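Side-chain contacts in CdiI toxin (Salmonella enterica subsp. enterica serovar Rubislaw str. ATCC 10717, PDB 4ZQU), which serves as the immunity protein of a contact-dependent growth inhibition system, neutralising the toxic activity of its cognate CdiA toxin: residues F18-T23 against D95-K100; L48-M53 against G167-L172. All coordinates share one frame; numbering follows the deposited sequence.

How the contacts relate
Contact 1 and contact 2 lie on the two faces of the curled antiparallel sheet, their centres about 17 Å apart. Strand 19-26 links them: its Cys20 and Asp22 meet helix 87-105 in contact 1, whereas Ile19 and Val21 turn to the other face. There Ile19 CD1 packs 3.9 Å from Arg169 NH2, and Val21 CG2 lies 3.9 Å from Met53 CE, so both helices of contact 2 reach the same strand. Along the chain the segments alternate, in the order 18-23, 48-53, 95-100, 167-172. Parts distant in sequence are thus interleaved into one compact domain, and no other protein chain of the assembly touches any of the four segments.

Contact 1. Residues F18-T23 against D95-K100; sequences FICVDT and DEWVKK
Cys20 directs its thiol from strand 19-26 at the indole of Trp97, on helix 87-105. Its SG comes 4.2 Å from Trp97 CZ2 and approaches the ring obliquely, a loose sulfur-aromatic contact; a small side chain suits the place, because the indole already spans most of the distance from helix to strand. With Asp22 the chain faces the helix again, and here the contact turns polar. Trp97 NE1 donates a hydrogen bond to Asp22 OD1 at 2.9 Å, moderately bent, with an N-H...O angle of 149°. The oxygen sits at the indole edge, tilted 19° from the ring plane, but the donor reaches it from above the carboxylate, whose plane is turned 66° from that of the ring. Tryptophan suits the place because, with CG anti to the backbone N, it reaches out from the helix across the 10.0 Å between Asp22 CA and Trp97 CA and still delivers an N-H. The second oxygen, Asp22 OD2, is bonded to Gln38 NE2, which helps to fix the buried carboxylate. Strand 19-26 runs between antiparallel strands 8-14 and 30-41, and the indole extends from helix 87-105 over this sheet, touching Lys13 on one neighbour and Gln38 on the other.

Contact 2. Residues L48-M53 against G167-L172; sequences LDLGEM and GLRLAL
Leu50 of helix 47-59 and Leu168 of helix 161-172 make the apolar part of this contact, meeting through their branched ends. Leu50 CD1 rests 3.9 Å from Leu168 CD2, and the same Leu168 methyl lies 4.0 Å from Leu50 CG, so a single branch of Leu168 fits against the fork of Leu50. The two side chains cross at about a right angle. Leu50 carries its CG anti to the backbone N (chi1 174°), which extends the side chain from its helix toward the other one. Leucine suits both buried positions, and the branching of Leu50 lets one methyl meet Leu168 and the other Arg169.

These helices cover one face of the curled antiparallel sheet, and the leucines bridge them above it. Leu168 also packs on Cys120 and Ile122 of strand 118-124 and on Ile131 of strand 129-138, while Leu50 touches Val45 in the loop leading into its own helix. The join therefore lies in the apolar layer where two helices of an alpha+beta domain meet on the antiparallel sheet.

The remaining interaction is apolar packing against a charged side chain. The other methyl of Leu50, CD2, reaches Arg169 NE at 3.8 Å and Arg169 CG at 4.0 Å; it meets the guanidinium at its edge, near its plane, rather than over a face. A bend at chi2 (-127°) brings the end of Arg169 nearer to helix 47-59 than its first bond alone would suggest. Arginine fits this partly exposed margin because its aliphatic stem can pack on leucine while its charged head finds polar partners: NH1 makes a weak hydrogen bond to Pro43 O, and NE forms a long, weak ion pair with Asp47 OD1, at the start of helix 47-59.

Contact 1. Residues F18-T23 against D95-K100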
loop_
_atom_site.group_PDB
_atom_site.type_symbol
_atom_site.label_atom_id
_atom_site.label_comp_id
_atom_site.label_asym_id
_atom_site.label_seq_id
_atom_site.Cartn_x
_atom_site.Cartn_y
_atom_site.Cartn_z
ATOM N N PHE B 18 12.554 13.803 -14.945
ATOM C CA PHE B 18 11.211 13.657 -15.502
ATOM C C PHE B 18 10.075 13.718 -14.487
ATOM O O PHE B 18 10.289 13.674 -13.276
ATOM C CB PHE B 18 11.110 12.336 -16.278
ATOM C CG PHE B 18 11.226 11.100 -15.416
ATOM C CD1 PHE B 18 10.108 10.544 -14.810
ATOM C CD2 PHE B 18 12.457 10.490 -15.222
ATOM C CE1 PHE B 18 10.217 9.411 -14.024
ATOM C CE2 PHE B 18 12.570 9.355 -14.437
ATOM C CZ PHE B 18 11.449 8.817 -13.837
ATOM N N ILE B 19 8.860 13.822 -15.018
ATOM C CA ILE B 19 7.634 13.649 -14.252
ATOM C C ILE B 19 6.827 12.512 -14.874
ATOM O O ILE B 19 6.568 12.517 -16.079
ATOM C CB ILE B 19 6.786 14.927 -14.224
ATOM C CG1 ILE B 19 7.555 16.064 -13.555
ATOM C CG2 ILE B 19 5.469 14.676 -13.507
ATOM C CD1 ILE B 19 6.755 17.338 -13.435
ATOM N N CYS B 20 6.434 11.540 -14.057
ATOM C CA CYS B 20 5.786 10.336 -14.567
ATOM C C CYS B 20 4.404 10.116 -13.966
ATOM O O CYS B 20 4.271 9.908 -12.762
ATOM C CB CYS B 20 6.665 9.113 -14.296
ATOM S SG CYS B 20 6.049 7.576 -15.014
ATOM N N VAL B 21 3.379 10.143 -14.814
ATOM C CA VAL B 21 2.009 9.908 -14.371
ATOM C C VAL B 21 1.476 8.582 -14.908
ATOM O O VAL B 21 1.404 8.377 -16.120
ATOM C CB VAL B 21 1.067 11.044 -14.811
ATOM C CG1 VAL B 21 -0.344 10.783 -14.310
ATOM C CG2 VAL B 21 1.577 12.385 -14.309
ATOM N N ASP B 22 1.105 7.687 -13.995
ATOM C CA ASP B 22 0.566 6.377 -14.355
ATOM C C ASP B 22 -0.862 6.197 -13.863
ATOM O O ASP B 22 -1.241 6.736 -12.828
ATOM C CB ASP B 22 1.430 5.252 -13.778
ATOM C CG ASP B 22 2.757 5.116 -14.478
ATOM O OD1 ASP B 22 3.758 5.634 -13.942
ATOM O OD2 ASP B 22 2.801 4.486 -15.555
ATOM N N THR B 23 -1.642 5.419 -14.603
ATOM C CA THR B 23 -2.975 5.036 -14.165
ATOM C C THR B 23 -2.904 3.959 -13.086
ATOM O O THR B 23 -2.237 2.939 -13.259
ATOM C CB THR B 23 -3.821 4.511 -15.339
ATOM O OG1 THR B 23 -4.057 5.568 -16.276
ATOM C CG2 THR B 23 -5.150 3.979 -14.842
ATOM N N ASP B 95 8.548 -4.384 -11.997
ATOM C CA ASP B 95 9.933 -4.538 -12.426
ATOM C C ASP B 95 10.114 -4.089 -13.870
ATOM O O ASP B 95 11.166 -3.565 -14.238
ATOM C CB ASP B 95 10.391 -5.989 -12.261
ATOM C CG ASP B 95 10.513 -6.401 -10.806
ATOM O OD1 ASP B 95 10.748 -5.520 -9.950
ATOM O OD2 ASP B 95 10.382 -7.608 -10.516
ATOM N N GLU B 96 9.086 -4.294 -14.685
ATOM C CA GLU B 96 9.101 -3.815 -16.062
ATOM C C GLU B 96 8.911 -2.305 -16.110
ATOM O O GLU B 96 9.502 -1.619 -16.943
ATOM C CB GLU B 96 8.022 -4.512 -16.889
ATOM C CG GLU B 96 8.352 -5.952 -17.207
ATOM C CD GLU B 96 9.682 -6.088 -17.922
ATOM O OE1 GLU B 96 10.014 -5.204 -18.742
ATOM O OE2 GLU B 96 10.399 -7.077 -17.658
ATOM N N TRP B 97 8.080 -1.796 -15.209
ATOM C CA TRP B 97 7.879 -0.362 -15.085
ATOM C C TRP B 97 9.193 0.316 -14.723
ATOM O O TRP B 97 9.544 1.353 -15.287
ATOM C CB TRP B 97 6.813 -0.062 -14.031
ATOM C CG TRP B 97 6.575 1.393 -13.814
ATOM C CD1 TRP B 97 5.684 2.184 -14.478
ATOM C CD2 TRP B 97 7.230 2.236 -12.860
ATOM N NE1 TRP B 97 5.746 3.471 -13.997
ATOM C CE2 TRP B 97 6.688 3.529 -13.004
ATOM C CE3 TRP B 97 8.224 2.025 -11.898
ATOM C CZ2 TRP B 97 7.106 4.606 -12.222
ATOM C CZ3 TRP B 97 8.639 3.097 -11.123
ATOM C CH2 TRP B 97 8.080 4.370 -11.289
ATOM N N VAL B 98 9.917 -0.290 -13.787
ATOM C CA VAL B 98 11.207 0.224 -13.345
ATOM C C VAL B 98 12.245 0.128 -14.456
ATOM O O VAL B 98 12.974 1.085 -14.717
ATOM C CB VAL B 98 11.726 -0.536 -12.107
ATOM C CG1 VAL B 98 13.158 -0.126 -11.788
ATOM C CG2 VAL B 98 10.820 -0.297 -10.911
ATOM N N LYS B 99 12.300 -1.030 -15.109
ATOM C CA LYS B 99 13.294 -1.285 -16.145
ATOM C C LYS B 99 13.155 -0.319 -17.318
ATOM O O LYS B 99 14.153 0.194 -17.821
ATOM C CB LYS B 99 13.191 -2.730 -16.643
ATOM C CG LYS B 99 14.246 -3.107 -17.674
ATOM C CD LYS B 99 13.976 -4.475 -18.287
ATOM C CE LYS B 99 13.991 -5.566 -17.231
ATOM N NZ LYS B 99 13.590 -6.888 -17.788
ATOM N N LYS B 100 11.920 -0.067 -17.741
ATOM C CA LYS B 100 11.663 0.835 -18.863
ATOM C C LYS B 100 12.167 2.253 -18.599
ATOM O O LYS B 100 12.565 2.957 -19.524
ATOM C CB LYS B 100 10.169 0.877 -19.192
ATOM C CG LYS B 100 9.681 -0.300 -20.016
ATOM C CD LYS B 100 8.298 -0.034 -20.592
ATOM C CE LYS B 100 7.843 -1.176 -21.490
ATOM N NZ LYS B 100 7.750 -2.465 -20.747
#

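Contact 2. Residues L48-M53 against G167-L172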
loop_
_atom_site.group_PDB
_atom_site.type_symbol
_atom_site.label_atom_id
_atom_site.label_comp_id
_atom_site.label_asym_id
_atom_site.label_seq_id
_atom_site.Cartn_x
_atom_site.Cartn_y
_atom_site.Cartn_z
ATOM N N LEU B 48 -1.433 23.065 -17.562
ATOM C CA LEU B 48 -2.525 22.638 -18.428
ATOM C C LEU B 48 -2.271 21.218 -18.914
ATOM O O LEU B 48 -3.105 20.332 -18.726
ATOM C CB LEU B 48 -2.681 23.595 -19.616
ATOM C CG LEU B 48 -3.959 23.534 -20.464
ATOM C CD1 LEU B 48 -4.148 24.843 -21.212
ATOM C CD2 LEU B 48 -3.955 22.372 -21.447
ATOM N N ASP B 49 -1.119 21.015 -19.549
ATOM C CA ASP B 49 -0.754 19.713 -20.100
ATOM C C ASP B 49 -0.603 18.668 -19.008
ATOM O O ASP B 49 -1.149 17.570 -19.108
ATOM C CB ASP B 49 0.543 19.814 -20.903
ATOM C CG ASP B 49 0.380 20.622 -22.170
ATOM O OD1 ASP B 49 -0.764 20.739 -22.658
ATOM O OD2 ASP B 49 1.397 21.137 -22.681
ATOM N N LEU B 50 0.147 19.019 -17.968
ATOM C CA LEU B 50 0.332 18.147 -16.816
ATOM C C LEU B 50 -1.008 17.738 -16.212
ATOM O O LEU B 50 -1.180 16.604 -15.772
ATOM C CB LEU B 50 1.189 18.842 -15.758
ATOM C CG LEU B 50 1.339 18.105 -14.426
ATOM C CD1 LEU B 50 2.047 16.774 -14.637
ATOM C CD2 LEU B 50 2.072 18.968 -13.408
ATOM N N GLY B 51 -1.953 18.671 -16.204
ATOM C CA GLY B 51 -3.273 18.417 -15.661
ATOM C C GLY B 51 -4.119 17.545 -16.564
ATOM O O GLY B 51 -4.945 16.765 -16.093
ATOM N N GLU B 52 -3.923 17.682 -17.871
ATOM C CA GLU B 52 -4.620 16.830 -18.824
ATOM C C GLU B 52 -3.993 15.442 -18.829
ATOM O O GLU B 52 -4.655 14.453 -19.142
ATOM C CB GLU B 52 -4.592 17.441 -20.226
ATOM C CG GLU B 52 -5.473 18.671 -20.377
ATOM C CD GLU B 52 -5.579 19.139 -21.812
ATOM O OE1 GLU B 52 -4.842 18.607 -22.670
ATOM O OE2 GLU B 52 -6.405 20.034 -22.085
ATOM N N MET B 53 -2.712 15.379 -18.477
ATOM C CA MET B 53 -2.021 14.106 -18.290
ATOM C C MET B 53 -2.624 13.350 -17.118
ATOM O O MET B 53 -2.825 12.139 -17.178
ATOM C CB MET B 53 -0.523 14.323 -18.050
ATOM C CG MET B 53 0.280 14.658 -19.294
ATOM S SD MET B 53 1.922 15.305 -18.912
ATOM C CE MET B 53 2.504 14.132 -17.687
ATOM N N GLY B 167 -2.339 22.097 -8.772
ATOM C CA GLY B 167 -2.499 21.454 -7.483
ATOM C C GLY B 167 -1.495 20.338 -7.280
ATOM O O GLY B 167 -1.033 20.096 -6.165
ATOM N N LEU B 168 -1.153 19.658 -8.369
ATOM C CA LEU B 168 -0.190 18.568 -8.321
ATOM C C LEU B 168 1.189 19.077 -7.923
ATOM O O LEU B 168 1.879 18.457 -7.115
ATOM C CB LEU B 168 -0.123 17.851 -9.671
ATOM C CG LEU B 168 0.835 16.664 -9.780
ATOM C CD1 LEU B 168 0.616 15.683 -8.640
ATOM C CD2 LEU B 168 0.653 15.972 -11.118
ATOM N N ARG B 169 1.584 20.213 -8.487
ATOM C CA ARG B 169 2.878 20.802 -8.167
ATOM C C ARG B 169 2.914 21.289 -6.724
ATOM O O ARG B 169 3.961 21.266 -6.078
ATOM C CB ARG B 169 3.195 21.946 -9.127
ATOM C CG ARG B 169 3.302 21.489 -10.567
ATOM C CD ARG B 169 4.610 21.935 -11.181
ATOM N NE ARG B 169 4.784 21.416 -12.533
ATOM C CZ ARG B 169 5.914 21.516 -13.226
ATOM N NH1 ARG B 169 6.967 22.119 -12.689
ATOM N NH2 ARG B 169 5.992 21.014 -14.451
ATOM N N LEU B 170 1.761 21.720 -6.223
ATOM C CA LEU B 170 1.641 22.129 -4.832
ATOM C C LEU B 170 1.874 20.938 -3.913
ATOM O O LEU B 170 2.473 21.070 -2.849
ATOM C CB LEU B 170 0.269 22.748 -4.565
ATOM C CG LEU B 170 -0.047 23.099 -3.110
ATOM C CD1 LEU B 170 0.991 24.057 -2.545
ATOM C CD2 LEU B 170 -1.442 23.686 -2.993
ATOM N N ALA B 171 1.402 19.771 -4.335
ATOM C CA ALA B 171 1.581 18.557 -3.552
ATOM C C ALA B 171 3.014 18.050 -3.658
ATOM O O ALA B 171 3.553 17.491 -2.704
ATOM C CB ALA B 171 0.605 17.491 -3.999
ATOM N N LEU B 172 3.626 18.252 -4.823
ATOM C CA LEU B 172 5.009 17.841 -5.046
ATOM C C LEU B 172 5.976 18.650 -4.189
ATOM O O LEU B 172 7.047 18.168 -3.823
ATOM C CB LEU B 172 5.380 17.979 -6.525
ATOM C CG LEU B 172 4.859 16.896 -7.473
ATOM C CD1 LEU B 172 5.076 17.294 -8.927
ATOM C CD2 LEU B 172 5.531 15.561 -7.180
#